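Local coordinates for pyruvate kinase (PDB 6QXL), which probably catalyses the final step of glycolysis, transferring phosphate from phosphoenolpyruvate to ADP to yield pyruvate and ATP, at residues Val193-Asp198 with Lys221-Glu226; Val244-Gly249 with Gly262-Ile267. One frame throughout, in Å; residues are numbered along the deposited sequence.

Interaction 1: residues Val193-Asp198 with Lys221-Glu226; sequences VSFPRD and KIERAE. With MG (magnesium ion), chain N.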
ATOM      1  N   VAL A 193       7.090  38.405  -0.665  1.00 38.43           N
ATOM      2  CA  VAL A 193       6.656  39.129   0.520  1.00 42.11           C
ATOM      3  C   VAL A 193       7.319  38.517   1.749  1.00 43.51           C
ATOM      4  O   VAL A 193       7.256  37.313   1.946  1.00 43.66           O
ATOM      5  CB  VAL A 193       5.132  39.057   0.656  1.00 41.31           C
ATOM      6  CG1 VAL A 193       4.657  39.766   1.912  1.00 40.81           C
ATOM      7  CG2 VAL A 193       4.491  39.661  -0.568  1.00 42.36           C
ATOM      8  N   SER A 194       7.928  39.370   2.581  1.00 47.12           N
ATOM      9  CA  SER A 194       8.576  38.911   3.809  1.00 42.98           C
ATOM     10  C   SER A 194       7.631  39.005   4.987  1.00 43.04           C
ATOM     11  O   SER A 194       6.763  39.880   5.056  1.00 48.21           O
ATOM     12  CB  SER A 194       9.819  39.726   4.092  1.00 45.47           C
ATOM     13  OG  SER A 194      10.782  39.587   3.070  1.00 39.65           O
ATOM     14  N   PHE A 195       7.781  38.036   5.883  1.00 43.75           N
ATOM     15  CA  PHE A 195       7.080  37.972   7.182  1.00 51.96           C
ATOM     16  C   PHE A 195       5.576  38.021   7.103  1.00 51.39           C
ATOM     17  O   PHE A 195       4.945  38.549   7.999  1.00 49.05           O
ATOM     18  CB  PHE A 195       7.580  39.114   8.168  1.00 58.82           C
ATOM     19  CG  PHE A 195       8.973  38.972   8.637  1.00 56.19           C
ATOM     20  CD1 PHE A 195       9.410  38.035   9.539  1.00 53.86           C
ATOM     21  CD2 PHE A 195       9.990  39.738   7.985  1.00 58.37           C
ATOM     22  CE1 PHE A 195      10.792  37.884   9.841  1.00 56.94           C
ATOM     23  CE2 PHE A 195      11.346  39.613   8.291  1.00 55.90           C
ATOM     24  CZ  PHE A 195      11.698  38.727   9.237  1.00 57.89           C
ATOM     25  N   PRO A 196       4.940  37.478   6.053  1.00 48.48           N
ATOM     26  CA  PRO A 196       3.485  37.436   6.110  1.00 47.58           C
ATOM     27  C   PRO A 196       3.007  36.446   7.150  1.00 45.38           C
ATOM     28  O   PRO A 196       3.666  35.440   7.412  1.00 52.89           O
ATOM     29  CB  PRO A 196       3.095  36.966   4.704  1.00 46.31           C
ATOM     30  CG  PRO A 196       4.232  36.164   4.263  1.00 48.07           C
ATOM     31  CD  PRO A 196       5.446  36.772   4.857  1.00 48.72           C
ATOM     32  N   ARG A 197       1.859  36.730   7.762  1.00 46.79           N
ATOM     33  CA  ARG A 197       1.265  35.878   8.780  1.00 49.97           C
ATOM     34  C   ARG A 197       0.019  35.171   8.287  1.00 56.33           C
ATOM     35  O   ARG A 197      -0.233  34.068   8.800  1.00 62.02           O
ATOM     36  CB  ARG A 197       0.947  36.711  10.010  1.00 50.08           C
ATOM     37  CG  ARG A 197       2.329  36.967  10.734  1.00 57.05           C
ATOM     38  CD  ARG A 197       2.203  37.713  12.056  1.00 62.94           C
ATOM     39  NE  ARG A 197       3.347  37.520  12.958  1.00 68.30           N
ATOM     40  CZ  ARG A 197       3.959  38.472  13.706  1.00 65.67           C
ATOM     41  NH1 ARG A 197       3.611  39.735  13.558  1.00 62.94           N
ATOM     42  NH2 ARG A 197       4.980  38.152  14.497  1.00 68.07           N
ATOM     43  N   ASP A 198      -0.723  35.726   7.356  1.00 56.35           N
ATOM     44  CA  ASP A 198      -1.918  35.027   6.863  1.00 62.44           C
ATOM     45  C   ASP A 198      -2.278  35.526   5.488  1.00 61.80           C
ATOM     46  O   ASP A 198      -1.663  36.439   4.974  1.00 59.02           O
ATOM     47  CB  ASP A 198      -3.111  35.217   7.827  1.00 68.99           C
ATOM     48  CG  ASP A 198      -3.399  36.658   8.128  1.00 76.67           C
ATOM     49  OD1 ASP A 198      -3.110  37.558   7.339  1.00 89.12           O
ATOM     50  OD2 ASP A 198      -3.977  36.864   9.198  1.00 84.30           O
ATOM     51  N   LYS A 221       6.986  34.160   1.688  1.00 44.52           N
ATOM     52  CA  LYS A 221       8.094  33.644   2.478  1.00 43.53           C
ATOM     53  C   LYS A 221       7.580  33.158   3.815  1.00 39.09           C
ATOM     54  O   LYS A 221       7.033  33.926   4.575  1.00 42.25           O
ATOM     55  CB  LYS A 221       9.149  34.718   2.649  1.00 46.88           C
ATOM     56  CG  LYS A 221       9.824  35.075   1.334  1.00 46.94           C
ATOM     57  CD  LYS A 221      10.608  36.358   1.429  1.00 45.02           C
ATOM     58  CE  LYS A 221      11.813  36.230   2.352  1.00 43.85           C
ATOM     59  NZ  LYS A 221      12.691  37.414   2.274  1.00 41.33           N
ATOM     60  N   ILE A 222       7.755  31.874   4.095  1.00 35.84           N
ATOM     61  CA  ILE A 222       7.289  31.281   5.344  1.00 37.37           C
ATOM     62  C   ILE A 222       8.399  31.473   6.387  1.00 37.22           C
ATOM     63  O   ILE A 222       9.346  30.720   6.424  1.00 36.18           O
ATOM     64  CB  ILE A 222       6.942  29.792   5.169  1.00 36.79           C
ATOM     65  CG1 ILE A 222       6.068  29.563   3.926  1.00 35.90           C
ATOM     66  CG2 ILE A 222       6.258  29.252   6.404  1.00 35.26           C
ATOM     67  CD1 ILE A 222       4.869  30.450   3.824  1.00 36.30           C
ATOM     68  N   GLU A 223       8.319  32.562   7.144  1.00 36.79           N
ATOM     69  CA  GLU A 223       9.269  32.966   8.162  1.00 38.36           C
ATOM     70  C   GLU A 223       8.668  33.252   9.542  1.00 43.44           C
ATOM     71  O   GLU A 223       9.372  33.617  10.420  1.00 53.28           O
ATOM     72  CB  GLU A 223       9.950  34.276   7.733  1.00 38.39           C
ATOM     73  CG  GLU A 223      10.867  34.245   6.529  1.00 41.57           C
ATOM     74  CD  GLU A 223      11.485  35.584   6.156  1.00 44.13           C
ATOM     75  OE1 GLU A 223      10.730  36.481   5.836  1.00 47.73           O
ATOM     76  OE2 GLU A 223      12.726  35.737   6.144  1.00 42.99           O
ATOM     77  N   ARG A 224       7.374  33.128   9.734  1.00 42.38           N
ATOM     78  CA  ARG A 224       6.749  33.499  11.006  1.00 43.55           C
ATOM     79  C   ARG A 224       6.206  32.304  11.710  1.00 42.53           C
ATOM     80  O   ARG A 224       5.618  31.441  11.076  1.00 45.28           O
ATOM     81  CB  ARG A 224       5.627  34.529  10.827  1.00 49.15           C
ATOM     82  CG  ARG A 224       6.153  35.898  10.626  1.00 53.16           C
ATOM     83  CD  ARG A 224       6.414  36.759  11.844  1.00 60.21           C
ATOM     84  NE  ARG A 224       6.384  38.141  11.526  1.00 66.79           N
ATOM     85  CZ  ARG A 224       7.306  39.052  11.904  1.00 66.38           C
ATOM     86  NH1 ARG A 224       8.349  38.696  12.651  1.00 68.96           N
ATOM     87  NH2 ARG A 224       7.190  40.326  11.541  1.00 63.02           N
ATOM     88  N   ALA A 225       6.364  32.230  13.011  1.00 39.76           N
ATOM     89  CA  ALA A 225       5.771  31.152  13.794  1.00 40.68           C
ATOM     90  C   ALA A 225       4.290  30.974  13.547  1.00 45.43           C
ATOM     91  O   ALA A 225       3.797  29.850  13.452  1.00 42.63           O
ATOM     92  CB  ALA A 225       6.059  31.338  15.273  1.00 42.15           C
ATOM     93  N   GLU A 226       3.587  32.098  13.376  1.00 47.61           N
ATOM     94  CA  GLU A 226       2.126  32.069  13.193  1.00 48.88           C
ATOM     95  C   GLU A 226       1.749  31.421  11.874  1.00 48.74           C
ATOM     96  O   GLU A 226       0.698  30.807  11.779  1.00 45.51           O
ATOM     97  CB  GLU A 226       1.546  33.495  13.259  1.00 52.49           C
ATOM     98  CG  GLU A 226       1.696  34.222  14.599  1.00 58.11           C
ATOM     99  CD  GLU A 226       3.076  34.806  14.880  1.00 64.59           C
ATOM    100  OE1 GLU A 226       3.969  34.893  14.001  1.00 69.76           O
ATOM    101  OE2 GLU A 226       3.319  35.114  16.039  1.00 75.13           O
TER
HETATM  102 MG    MG N 502      14.291  36.084   5.914  1.00 49.22          MG
HETATM  103  O   HOH W   1       4.382  39.639  10.221  1.00 55.30           O
HETATM  104  O   HOH W   2       6.076  34.174   6.965  1.00 38.08           O
HETATM  105  O   HOH W   3      16.591  37.053   6.560  1.00 61.79           O
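At the magnesium site on the C-terminal rim of the TIM barrel, the loop that leaves strand 190-193 folds over the end of strand 217-222, and Phe195 and Arg197 enclose Arg224. The strands are still paired at the start of the contact, where Lys221 N donates to Val193 O (3.2 Å). Beyond it Lys221 NZ donates to Ser194 OG (3.0 Å), while forming a salt bridge with Asp68 and a hydrogen bond with a bound malonate; Ser194 OG is in turn bonded to Leu69 O. Glu223 gives OE2 to the magnesium ion, which Asp250 binds too. Its other oxygen, OE1, lies over the centre of the Phe195 ring and accepts a weak bond from Phe195 N (3.3 Å). The guanidinium of Arg224 is sandwiched. Phe195 CD1 stands over one face, 3.3 Å from Arg224 CZ, with the ring tilted 39° from the guanidinium plane. On the opposite face the guanidinium of Arg197 stacks with its centre 3.8 Å away. The bend at chi2 of Arg224 (-89°) brings its CD under Arg197, 3.3 Å from Arg197 NH2. At the edge of Arg197, NE donates to Glu226 OE1 (2.9 Å) in a salt bridge, approaching from above the carboxylate plane. Water 1 links Phe195 O to Arg224 NE, and water 2 joins Pro196 O and Lys221 O to Glu223 N. Repulsion between the two stacked arginines is probably offset by Glu226 beside Arg197 and by Glu254, which forms a salt bridge with Arg224 NH1. The carboxylate of Glu223 thus has one oxygen on the metal and the other within weak hydrogen-bonding reach of Phe195 N, which may limit its rotation.

Interaction 2: residues Val244-Gly249 with Gly262-Ile267; sequences VMVARG and GIQKKI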
ATOM      1  N   VAL A 244       5.778  29.713  -2.731  1.00 33.31           N
ATOM      2  CA  VAL A 244       6.220  29.884  -1.356  1.00 34.35           C
ATOM      3  C   VAL A 244       7.696  29.612  -1.242  1.00 37.00           C
ATOM      4  O   VAL A 244       8.268  28.892  -2.057  1.00 38.32           O
ATOM      5  CB  VAL A 244       5.456  28.994  -0.351  1.00 34.16           C
ATOM      6  CG1 VAL A 244       3.966  29.258  -0.417  1.00 35.32           C
ATOM      7  CG2 VAL A 244       5.735  27.537  -0.597  1.00 33.56           C
ATOM      8  N   MET A 245       8.308  30.205  -0.225  1.00 36.31           N
ATOM      9  CA  MET A 245       9.724  30.030   0.055  1.00 36.52           C
ATOM     10  C   MET A 245       9.877  29.526   1.485  1.00 33.99           C
ATOM     11  O   MET A 245       9.343  30.120   2.417  1.00 32.71           O
ATOM     12  CB  MET A 245      10.461  31.354  -0.110  1.00 40.10           C
ATOM     13  CG  MET A 245      11.951  31.265   0.149  1.00 43.35           C
ATOM     14  SD  MET A 245      12.795  32.815   0.229  1.00 51.97           S
ATOM     15  CE  MET A 245      12.780  33.303  -1.521  1.00 55.43           C
ATOM     16  N   VAL A 246      10.644  28.461   1.653  1.00 36.22           N
ATOM     17  CA  VAL A 246      11.014  27.975   2.969  1.00 37.48           C
ATOM     18  C   VAL A 246      12.203  28.808   3.418  1.00 35.24           C
ATOM     19  O   VAL A 246      13.339  28.548   3.044  1.00 34.58           O
ATOM     20  CB  VAL A 246      11.332  26.466   2.972  1.00 39.84           C
ATOM     21  CG1 VAL A 246      11.549  25.969   4.388  1.00 40.46           C
ATOM     22  CG2 VAL A 246      10.196  25.680   2.336  1.00 39.66           C
ATOM     23  N   ALA A 247      11.908  29.833   4.204  1.00 34.38           N
ATOM     24  CA  ALA A 247      12.900  30.843   4.550  1.00 36.83           C
ATOM     25  C   ALA A 247      13.535  30.456   5.883  1.00 37.53           C
ATOM     26  O   ALA A 247      13.141  30.939   6.956  1.00 33.90           O
ATOM     27  CB  ALA A 247      12.248  32.203   4.636  1.00 37.02           C
ATOM     28  N   ARG A 248      14.550  29.605   5.813  1.00 35.24           N
ATOM     29  CA  ARG A 248      14.957  28.878   7.002  1.00 35.07           C
ATOM     30  C   ARG A 248      15.711  29.724   8.008  1.00 35.70           C
ATOM     31  O   ARG A 248      15.750  29.364   9.177  1.00 38.83           O
ATOM     32  CB  ARG A 248      15.754  27.637   6.635  1.00 34.57           C
ATOM     33  CG  ARG A 248      14.936  26.690   5.790  1.00 33.52           C
ATOM     34  CD  ARG A 248      15.683  25.423   5.442  1.00 30.57           C
ATOM     35  NE  ARG A 248      16.997  25.695   4.904  1.00 29.41           N
ATOM     36  CZ  ARG A 248      17.853  24.735   4.536  1.00 31.92           C
ATOM     37  NH1 ARG A 248      17.514  23.450   4.624  1.00 31.22           N
ATOM     38  NH2 ARG A 248      19.051  25.057   4.059  1.00 32.69           N
ATOM     39  N   GLY A 249      16.310  30.828   7.556  1.00 38.64           N
ATOM     40  CA  GLY A 249      16.981  31.764   8.457  1.00 35.70           C
ATOM     41  C   GLY A 249      16.010  32.329   9.494  1.00 37.02           C
ATOM     42  O   GLY A 249      16.074  31.996  10.678  1.00 36.56           O
ATOM     43  N   GLY A 262      10.997  18.968   9.783  1.00 40.91           N
ATOM     44  CA  GLY A 262       9.624  18.540   9.587  1.00 39.66           C
ATOM     45  C   GLY A 262       8.813  19.579   8.840  1.00 38.86           C
ATOM     46  O   GLY A 262       7.985  19.226   7.987  1.00 40.80           O
ATOM     47  N   ILE A 263       9.064  20.842   9.146  1.00 37.78           N
ATOM     48  CA  ILE A 263       8.314  21.931   8.562  1.00 41.71           C
ATOM     49  C   ILE A 263       8.747  22.172   7.096  1.00 40.11           C
ATOM     50  O   ILE A 263       7.901  22.426   6.240  1.00 36.56           O
ATOM     51  CB  ILE A 263       8.411  23.208   9.421  1.00 45.40           C
ATOM     52  CG1 ILE A 263       7.578  23.073  10.690  1.00 55.26           C
ATOM     53  CG2 ILE A 263       7.984  24.473   8.686  1.00 47.75           C
ATOM     54  CD1 ILE A 263       8.259  22.486  11.907  1.00 61.97           C
ATOM     55  N   GLN A 264      10.042  22.067   6.806  1.00 38.51           N
ATOM     56  CA  GLN A 264      10.476  22.154   5.432  1.00 37.50           C
ATOM     57  C   GLN A 264       9.714  21.150   4.575  1.00 35.37           C
ATOM     58  O   GLN A 264       9.186  21.490   3.515  1.00 36.09           O
ATOM     59  CB  GLN A 264      11.983  21.932   5.277  1.00 40.11           C
ATOM     60  CG  GLN A 264      12.454  22.004   3.826  1.00 38.49           C
ATOM     61  CD  GLN A 264      13.937  21.744   3.673  1.00 37.09           C
ATOM     62  OE1 GLN A 264      14.762  22.394   4.283  1.00 44.12           O
ATOM     63  NE2 GLN A 264      14.287  20.815   2.802  1.00 39.58           N
ATOM     64  N   LYS A 265       9.621  19.919   5.061  1.00 35.13           N
ATOM     65  CA  LYS A 265       8.943  18.877   4.307  1.00 32.78           C
ATOM     66  C   LYS A 265       7.451  19.140   4.185  1.00 33.15           C
ATOM     67  O   LYS A 265       6.878  18.923   3.102  1.00 35.60           O
ATOM     68  CB  LYS A 265       9.235  17.506   4.896  1.00 30.92           C
ATOM     69  CG  LYS A 265      10.597  16.967   4.468  1.00 31.48           C
ATOM     70  CD  LYS A 265      11.206  16.000   5.458  1.00 36.68           C
ATOM     71  CE  LYS A 265      12.255  15.050   4.828  1.00 37.54           C
ATOM     72  NZ  LYS A 265      13.533  15.722   4.414  1.00 34.31           N
ATOM     73  N   LYS A 266       6.835  19.644   5.251  1.00 34.17           N
ATOM     74  CA  LYS A 266       5.423  19.942   5.199  1.00 38.12           C
ATOM     75  C   LYS A 266       5.123  21.061   4.214  1.00 39.31           C
ATOM     76  O   LYS A 266       4.232  20.935   3.368  1.00 39.31           O
ATOM     77  CB  LYS A 266       4.882  20.288   6.600  1.00 40.95           C
ATOM     78  CG  LYS A 266       3.364  20.507   6.640  1.00 47.06           C
ATOM     79  CD  LYS A 266       2.621  19.788   7.824  1.00 53.54           C
ATOM     80  CE  LYS A 266       2.665  20.460   9.174  1.00 56.41           C
ATOM     81  NZ  LYS A 266       1.654  19.740   9.970  1.00 63.24           N
ATOM     82  N   ILE A 267       5.905  22.135   4.281  1.00 37.41           N
ATOM     83  CA  ILE A 267       5.674  23.277   3.409  1.00 35.02           C
ATOM     84  C   ILE A 267       5.768  22.850   1.937  1.00 32.24           C
ATOM     85  O   ILE A 267       4.908  23.189   1.137  1.00 27.54           O
ATOM     86  CB  ILE A 267       6.670  24.404   3.697  1.00 35.92           C
ATOM     87  CG1 ILE A 267       6.440  25.007   5.079  1.00 37.74           C
ATOM     88  CG2 ILE A 267       6.553  25.493   2.642  1.00 35.71           C
ATOM     89  CD1 ILE A 267       7.629  25.783   5.607  1.00 37.38           C
TER
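Val246 and Ile267 form the tight part of this contact, with Val246 CG2 only 3.7 Å from Ile267 CG2. The same Ile267 methyl also meets Val244 CG2 (3.9 Å), so it rests against two residues from one face of the strand. The other methyl of Val246, CG1, packs against the stem of Gln264, 4.1 Å from Gln264 CG. Strand 243-247 and helix 260-273 belong to the sixth beta-alpha unit of the TIM barrel: the chain runs up the strand, through the short helix 248-255, and back down the outer helix, whose axis here lies 9.2 Å from that of the strand and runs antiparallel at 174°. Past the valines the packing gives way to a single polar bridge. CG of Gln264 is anti to the backbone N (chi1 179°) and the chain stays extended beyond it, bringing OE1 to Arg248, whose NH1 donates to Gln264 OE1 (3.0 Å) in the plane of the carbonyl. The stronger partner of Arg248 is Asp301, in a salt bridge with NH2, and the carbonyl oxygens of Ala281 and Thr282 take further bonds from this guanidinium. On the outer side of the helix Lys266 is exposed and pairs with Asp231, whereas Lys265 forms a salt bridge with Asp308 and, across the subunit interface, a hydrogen bond with Asn304 of the second subunit.

Both contacts lie in the TIM-barrel domain, with centres about 11 Å apart, and follow one another along the chain: 193-198 with 221-226 closes before 244-249 with 262-267 opens. They involve three successive barrel strands, 190-193, 217-222 and 243-247, and meet where the last two are neighbours. There Ile222 N probably bonds Met245 O (2.9 Å), and Ile222 CG2 packs on Ile267 CD1 (3.8 Å). Interaction 1 sits at the barrel mouth, where it includes the magnesium ligand Glu223, whereas interaction 2 ties the next strand to its outer helix. The metal site of interaction 1 is thus one strand away from the strand that interaction 2 packs against helix 260-273.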